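Long-range contacts in pyruvate synthase subunit porC (PDB 2RAA), which serves as the gamma chain of a four-subunit enzyme that oxidises pyruvate with CoA to acetyl-CoA and carbon dioxide, passing the electrons to ferredoxin: residues A[36-41]-A[171-176]; A[142-147]-A[190-195]. One frame throughout, in Å; residues are numbered along the deposited sequence. Where two conformers were deposited one is given.

Contact 1. Residues A[36-41]-A[171-176]; sequences SQMLAE and KRIEKM
Glu41 and Arg172 meet in a salt bridge between two crossing helices, both residues partly exposed, with OE1 of Glu41 lying 2.7 Å from NH1 of Arg172. The two side chains cross obliquely, with the carboxylate and guanidinium planes turned 54° apart; CD of Glu41 sits over one guanidinium face, offset toward its rim. The aliphatic parts meet as well, CB of Glu41 being 3.6 Å from CD of Arg172. The bend at chi2 (-81°) brings CD of Arg172 against this CB. Its NE forms a second salt bridge, to Glu45 one turn further along helix 32-45, so a single arginine ties two acidic residues of that helix. Beneath the charged pair lies an apolar layer centred on the buried Met38 and Ile173, SE of Met38 packing on CG1 of Ile173 at 4.1 Å. At its edge, in one of its two deposited conformers, SE of Met176 comes within 3.7 Å of CG of Met38. Leu154 of helix 150-161 backs Met38, while Thr151 of the same helix touches Ile173. The axes of the short segments pass 10.2 Å apart at 116°, a helix-helix crossing in which helix 166-176 packs outside helix 32-45, itself laid against strands 50-55 and 64-72 in an alpha/beta fold.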
loop_
_atom_site.group_PDB
_atom_site.type_symbol
_atom_site.label_atom_id
_atom_site.label_comp_id
_atom_site.label_asym_id
_atom_site.label_seq_id
_atom_site.Cartn_x
_atom_site.Cartn_y
_atom_site.Cartn_z
ATOM N N SER A 36 -5.067 3.640 -2.728
ATOM C CA SER A 36 -4.604 4.995 -2.743
ATOM C C SER A 36 -5.759 5.956 -2.400
ATOM O O SER A 36 -5.634 6.798 -1.503
ATOM C CB SER A 36 -4.042 5.280 -4.118
ATOM O OG SER A 36 -3.669 6.620 -4.216
ATOM N N GLN A 37 -6.897 5.810 -3.077
ATOM C CA GLN A 37 -8.042 6.670 -2.793
ATOM C C GLN A 37 -8.449 6.583 -1.355
ATOM O O GLN A 37 -8.634 7.600 -0.697
ATOM C CB GLN A 37 -9.246 6.325 -3.668
ATOM C CG GLN A 37 -9.176 6.944 -5.072
ATOM C CD GLN A 37 -9.477 8.436 -5.039
ATOM O OE1 GLN A 37 -10.615 8.850 -4.718
ATOM N NE2 GLN A 37 -8.459 9.259 -5.353
HETATM N N MSE A 38 -8.554 5.359 -0.864
HETATM C CA MSE A 38 -9.050 5.074 0.483
HETATM C C MSE A 38 -8.180 5.665 1.572
HETATM O O MSE A 38 -8.656 6.165 2.598
HETATM C CB MSE A 38 -9.124 3.550 0.648
HETATM C CG MSE A 38 -10.129 3.092 1.664
HETATM SE SE MSE A 38 -10.188 1.162 1.859
HETATM C CE MSE A 38 -9.697 0.475 0.071
ATOM N N LEU A 39 -6.878 5.619 1.331
ATOM C CA LEU A 39 -5.947 6.151 2.269
ATOM C C LEU A 39 -6.199 7.654 2.290
ATOM O O LEU A 39 -6.428 8.238 3.340
ATOM C CB LEU A 39 -4.537 5.824 1.811
ATOM C CG LEU A 39 -3.457 6.506 2.611
ATOM C CD1 LEU A 39 -3.631 6.164 4.094
ATOM C CD2 LEU A 39 -2.123 6.054 2.051
ATOM N N ALA A 40 -6.202 8.263 1.102
ATOM C CA ALA A 40 -6.472 9.695 0.958
ATOM C C ALA A 40 -7.790 10.035 1.663
ATOM O O ALA A 40 -7.859 10.932 2.510
ATOM C CB ALA A 40 -6.511 10.101 -0.563
ATOM N N GLU A 41 -8.833 9.301 1.328
ATOM C CA GLU A 41 -10.144 9.540 1.988
ATOM C C GLU A 41 -10.065 9.471 3.498
ATOM O O GLU A 41 -10.663 10.296 4.179
ATOM C CB GLU A 41 -11.223 8.631 1.407
ATOM C CG GLU A 41 -11.869 9.279 0.208
ATOM C CD GLU A 41 -12.562 8.328 -0.734
ATOM O OE1 GLU A 41 -12.745 7.130 -0.387
ATOM O OE2 GLU A 41 -12.914 8.809 -1.846
ATOM N N LYS A 171 -13.229 2.957 9.322
ATOM C CA LYS A 171 -14.419 3.827 9.153
ATOM C C LYS A 171 -14.737 3.956 7.657
ATOM O O LYS A 171 -15.888 3.838 7.231
ATOM C CB LYS A 171 -14.238 5.220 9.815
ATOM C CG LYS A 171 -14.515 5.260 11.353
ATOM N N ARG A 172 -13.691 4.159 6.868
ATOM C CA ARG A 172 -13.806 4.183 5.418
ATOM C C ARG A 172 -14.272 2.865 4.806
ATOM O O ARG A 172 -15.079 2.866 3.874
ATOM C CB ARG A 172 -12.480 4.666 4.791
ATOM C CG ARG A 172 -12.560 6.135 4.454
ATOM C CD ARG A 172 -13.285 6.229 3.125
ATOM N NE ARG A 172 -14.309 7.259 3.052
ATOM C CZ ARG A 172 -15.134 7.384 2.009
ATOM N NH1 ARG A 172 -15.055 6.555 0.951
ATOM N NH2 ARG A 172 -16.047 8.338 2.010
ATOM N N ILE A 173 -13.789 1.737 5.316
ATOM C CA ILE A 173 -14.301 0.439 4.855
ATOM C C ILE A 173 -15.803 0.361 5.136
ATOM O O ILE A 173 -16.560 -0.045 4.266
ATOM C CB ILE A 173 -13.525 -0.746 5.473
ATOM C CG1 ILE A 173 -12.105 -0.798 4.887
ATOM C CG2 ILE A 173 -14.231 -2.070 5.200
ATOM C CD1 ILE A 173 -11.209 -1.844 5.560
ATOM N N GLU A 174 -16.226 0.802 6.320
ATOM C CA GLU A 174 -17.656 0.857 6.685
ATOM C C GLU A 174 -18.468 1.656 5.657
ATOM O O GLU A 174 -19.478 1.181 5.164
ATOM C CB GLU A 174 -17.844 1.464 8.084
ATOM C CG GLU A 174 -17.353 0.584 9.267
ATOM C CD GLU A 174 -17.146 1.366 10.616
ATOM O OE1 GLU A 174 -17.595 2.540 10.742
ATOM O OE2 GLU A 174 -16.520 0.797 11.557
ATOM N N LYS A 175 -17.991 2.845 5.292
ATOM C CA LYS A 175 -18.710 3.713 4.340
ATOM C C LYS A 175 -18.753 3.222 2.878
ATOM O O LYS A 175 -19.696 3.532 2.172
ATOM C CB LYS A 175 -18.178 5.166 4.386
ATOM C CG LYS A 175 -18.611 5.995 5.615
HETATM N N MSE A 176 -17.765 2.468 2.410
HETATM C CA MSE A 176 -17.779 2.007 1.019
HETATM C C MSE A 176 -18.753 0.839 0.784
HETATM O O MSE A 176 -19.059 0.498 -0.365
HETATM C CB MSE A 176 -16.365 1.622 0.584
HETATM C CG MSE A 176 -15.381 2.781 0.643
HETATM SE SE MSE A 176 -13.550 2.179 0.437
HETATM C CE MSE A 176 -13.354 2.304 -1.596
#

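Contact 2. Residues A[142-147]-A[190-195]; sequences QEIKRG and KRALRR
OE1 of Glu143 is held by two groups: NE of Arg191, which donates to it over 3.0 Å, and a water, also at 3.0 Å from OE1. The arginine bond is part of a salt bridge and is bent, with an N-H...O angle of 136°; NE reaches the syn side of the oxygen from 31° out of the carboxylate plane, whereas OE1 lies close to the guanidinium plane. The water donates a second hydrogen bond to the backbone O of Glu143 at 2.6 Å, and Arg191 NH2 donates weakly to it, which links carboxylate, main chain and guanidinium. The other carboxylate oxygen, OE2, takes a nearly straight but long and weak bond of 3.4 Å from NH1 of Arg195. Glu143 thus stands between two arginines one helical turn apart, its chain bent at chi2 (-57°), and crosses each at about a right angle. OE1 of Gln142 receives NH2 of Arg195 at 3.3 Å, with the donor above the amide plane, and a weak bond from NH1. NH2 of Arg195 also forms a salt bridge to Glu199, its strongest polar partner, so the guanidinium probably divides its charge between that acid and Glu143, met weakly by NH1. An alanine in place of Glu143 would probably leave NE of Arg191 and NH1 of Arg195 without their shared carboxylate and the water with one acceptor fewer. Below the polar groups, CB of Glu143 rests 4.0 Å from CB of Ala192, and CG2 of Ile144 touches the same methyl at 4.1 Å. The contact lies at the surface, where the C-terminal end of helix 136-143 and the following turn, with positive phi at Lys145, meet helix 183-199; the neighbouring Leu193 of that helix packs on helices 150-161 and 166-176.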
loop_
_atom_site.group_PDB
_atom_site.type_symbol
_atom_site.label_atom_id
_atom_site.label_comp_id
_atom_site.label_asym_id
_atom_site.label_seq_id
_atom_site.Cartn_x
_atom_site.Cartn_y
_atom_site.Cartn_z
ATOM N N GLN A 142 -7.924 -15.610 2.290
ATOM C CA GLN A 142 -8.473 -16.153 3.519
ATOM C C GLN A 142 -9.664 -15.352 4.028
ATOM O O GLN A 142 -10.684 -15.908 4.456
ATOM C CB GLN A 142 -7.391 -16.197 4.607
ATOM C CG GLN A 142 -6.286 -17.204 4.379
ATOM C CD GLN A 142 -5.598 -17.643 5.667
ATOM O OE1 GLN A 142 -4.418 -17.340 5.890
ATOM N NE2 GLN A 142 -6.339 -18.346 6.528
ATOM N N GLU A 143 -9.527 -14.036 3.989
ATOM C CA GLU A 143 -10.497 -13.190 4.639
ATOM C C GLU A 143 -11.634 -12.745 3.744
ATOM O O GLU A 143 -12.813 -12.835 4.155
ATOM C CB GLU A 143 -9.797 -11.969 5.260
ATOM C CG GLU A 143 -8.845 -12.304 6.402
ATOM C CD GLU A 143 -9.504 -13.077 7.566
ATOM O OE1 GLU A 143 -10.740 -13.009 7.794
ATOM O OE2 GLU A 143 -8.741 -13.744 8.279
ATOM N N ILE A 144 -11.297 -12.232 2.553
ATOM C CA ILE A 144 -12.325 -11.737 1.633
ATOM C C ILE A 144 -12.597 -12.734 0.482
ATOM O O ILE A 144 -13.439 -12.477 -0.366
ATOM C CB ILE A 144 -12.064 -10.325 1.110
ATOM C CG1 ILE A 144 -10.849 -10.293 0.159
ATOM C CG2 ILE A 144 -11.933 -9.341 2.324
ATOM C CD1 ILE A 144 -10.661 -8.980 -0.668
ATOM N N LYS A 145 -11.876 -13.846 0.469
ATOM C CA LYS A 145 -12.038 -14.845 -0.564
ATOM C C LYS A 145 -11.695 -14.372 -1.960
ATOM O O LYS A 145 -12.264 -14.848 -2.916
ATOM C CB LYS A 145 -13.467 -15.387 -0.510
ATOM C CG LYS A 145 -13.784 -16.060 0.835
ATOM C CD LYS A 145 -15.240 -16.505 0.867
ATOM C CE LYS A 145 -15.673 -17.117 2.199
ATOM N NZ LYS A 145 -17.048 -17.712 2.047
ATOM N N ARG A 146 -10.732 -13.474 -2.057
ATOM C CA ARG A 146 -10.242 -12.924 -3.323
ATOM C C ARG A 146 -8.752 -12.691 -3.166
ATOM O O ARG A 146 -8.306 -12.289 -2.103
ATOM C CB ARG A 146 -10.842 -11.539 -3.592
ATOM C CG ARG A 146 -12.147 -11.456 -4.296
ATOM C CD ARG A 146 -13.276 -12.019 -3.498
ATOM N NE ARG A 146 -14.527 -11.306 -3.724
ATOM C CZ ARG A 146 -15.726 -11.861 -3.653
ATOM N NH1 ARG A 146 -15.852 -13.160 -3.415
ATOM N NH2 ARG A 146 -16.803 -11.115 -3.856
ATOM N N GLY A 147 -7.993 -12.850 -4.229
ATOM C CA GLY A 147 -6.567 -12.597 -4.162
ATOM C C GLY A 147 -6.139 -11.188 -4.470
ATOM O O GLY A 147 -4.974 -10.966 -4.794
ATOM N N LYS A 190 -12.431 -5.710 7.014
ATOM C CA LYS A 190 -11.732 -5.066 8.135
ATOM C C LYS A 190 -10.724 -6.031 8.694
ATOM O O LYS A 190 -9.655 -5.614 9.119
ATOM C CB LYS A 190 -12.694 -4.574 9.244
ATOM C CG LYS A 190 -13.885 -3.743 8.697
ATOM C CD LYS A 190 -14.285 -2.532 9.524
ATOM C CE LYS A 190 -15.264 -2.829 10.626
ATOM N NZ LYS A 190 -15.724 -1.524 11.201
ATOM N N ARG A 191 -11.069 -7.321 8.707
ATOM C CA ARG A 191 -10.118 -8.343 9.130
ATOM C C ARG A 191 -8.936 -8.387 8.184
ATOM O O ARG A 191 -7.819 -8.572 8.604
ATOM C CB ARG A 191 -10.750 -9.713 9.159
ATOM C CG ARG A 191 -11.655 -9.947 10.327
ATOM C CD ARG A 191 -11.975 -11.436 10.445
ATOM N NE ARG A 191 -12.990 -11.888 9.489
ATOM C CZ ARG A 191 -14.299 -11.750 9.678
ATOM N NH1 ARG A 191 -14.762 -11.161 10.776
ATOM N NH2 ARG A 191 -15.154 -12.192 8.764
ATOM N N ALA A 192 -9.193 -8.247 6.897
ATOM C CA ALA A 192 -8.112 -8.251 5.911
ATOM C C ALA A 192 -7.172 -7.073 6.197
ATOM O O ALA A 192 -5.952 -7.220 6.170
ATOM C CB ALA A 192 -8.684 -8.213 4.486
ATOM N N LEU A 193 -7.735 -5.913 6.542
ATOM C CA LEU A 193 -6.908 -4.747 6.848
ATOM C C LEU A 193 -6.084 -5.013 8.116
ATOM O O LEU A 193 -4.880 -4.875 8.095
ATOM C CB LEU A 193 -7.752 -3.480 6.963
ATOM C CG LEU A 193 -6.993 -2.204 7.366
ATOM C CD1 LEU A 193 -6.273 -1.496 6.173
ATOM C CD2 LEU A 193 -7.966 -1.288 8.027
ATOM N N ARG A 194 -6.750 -5.456 9.182
ATOM C CA ARG A 194 -6.103 -5.765 10.440
ATOM C C ARG A 194 -4.990 -6.798 10.306
ATOM O O ARG A 194 -3.922 -6.597 10.868
ATOM C CB ARG A 194 -7.121 -6.271 11.452
ATOM C CG ARG A 194 -8.148 -5.229 11.910
ATOM C CD ARG A 194 -8.895 -5.725 13.154
ATOM N NE ARG A 194 -10.307 -5.312 13.201
ATOM C CZ ARG A 194 -11.367 -6.121 13.042
ATOM N NH1 ARG A 194 -11.229 -7.434 12.823
ATOM N NH2 ARG A 194 -12.596 -5.610 13.120
ATOM N N ARG A 195 -5.245 -7.906 9.597
ATOM C CA ARG A 195 -4.229 -8.914 9.422
ATOM C C ARG A 195 -3.010 -8.431 8.622
ATOM O O ARG A 195 -1.899 -8.919 8.858
ATOM C CB ARG A 195 -4.808 -10.231 8.842
ATOM C CG ARG A 195 -5.434 -11.169 9.929
ATOM C CD ARG A 195 -5.693 -12.576 9.367
ATOM N NE ARG A 195 -4.456 -13.260 8.923
ATOM C CZ ARG A 195 -4.417 -14.288 8.065
ATOM N NH1 ARG A 195 -5.545 -14.730 7.532
ATOM N NH2 ARG A 195 -3.251 -14.846 7.697
HETATM O O HOH W 1 -13.257 -13.818 6.484
#

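Overall arrangement
Contact 1 is partly buried, with Met38 and Ile173 inside it, whereas contact 2 is a surface contact whose one buried participant is Ala192. Their chemistry follows: contact 1 sets an apolar layer round Met38 and Ile173 under one short ion pair, while contact 2 relies on a charged network with a bridging water and little apolar packing. They use different helices, yet helices 166-176 and 183-199 are consecutive and touch directly. Glu174 OE2 and Lys190 NZ form a salt bridge of 2.5 Å there, and Ile173 packs on Lys190 and Leu193. The contact centres are about 15 Å apart, and through this helix pair helix 32-45 is connected to the end of helix 136-143.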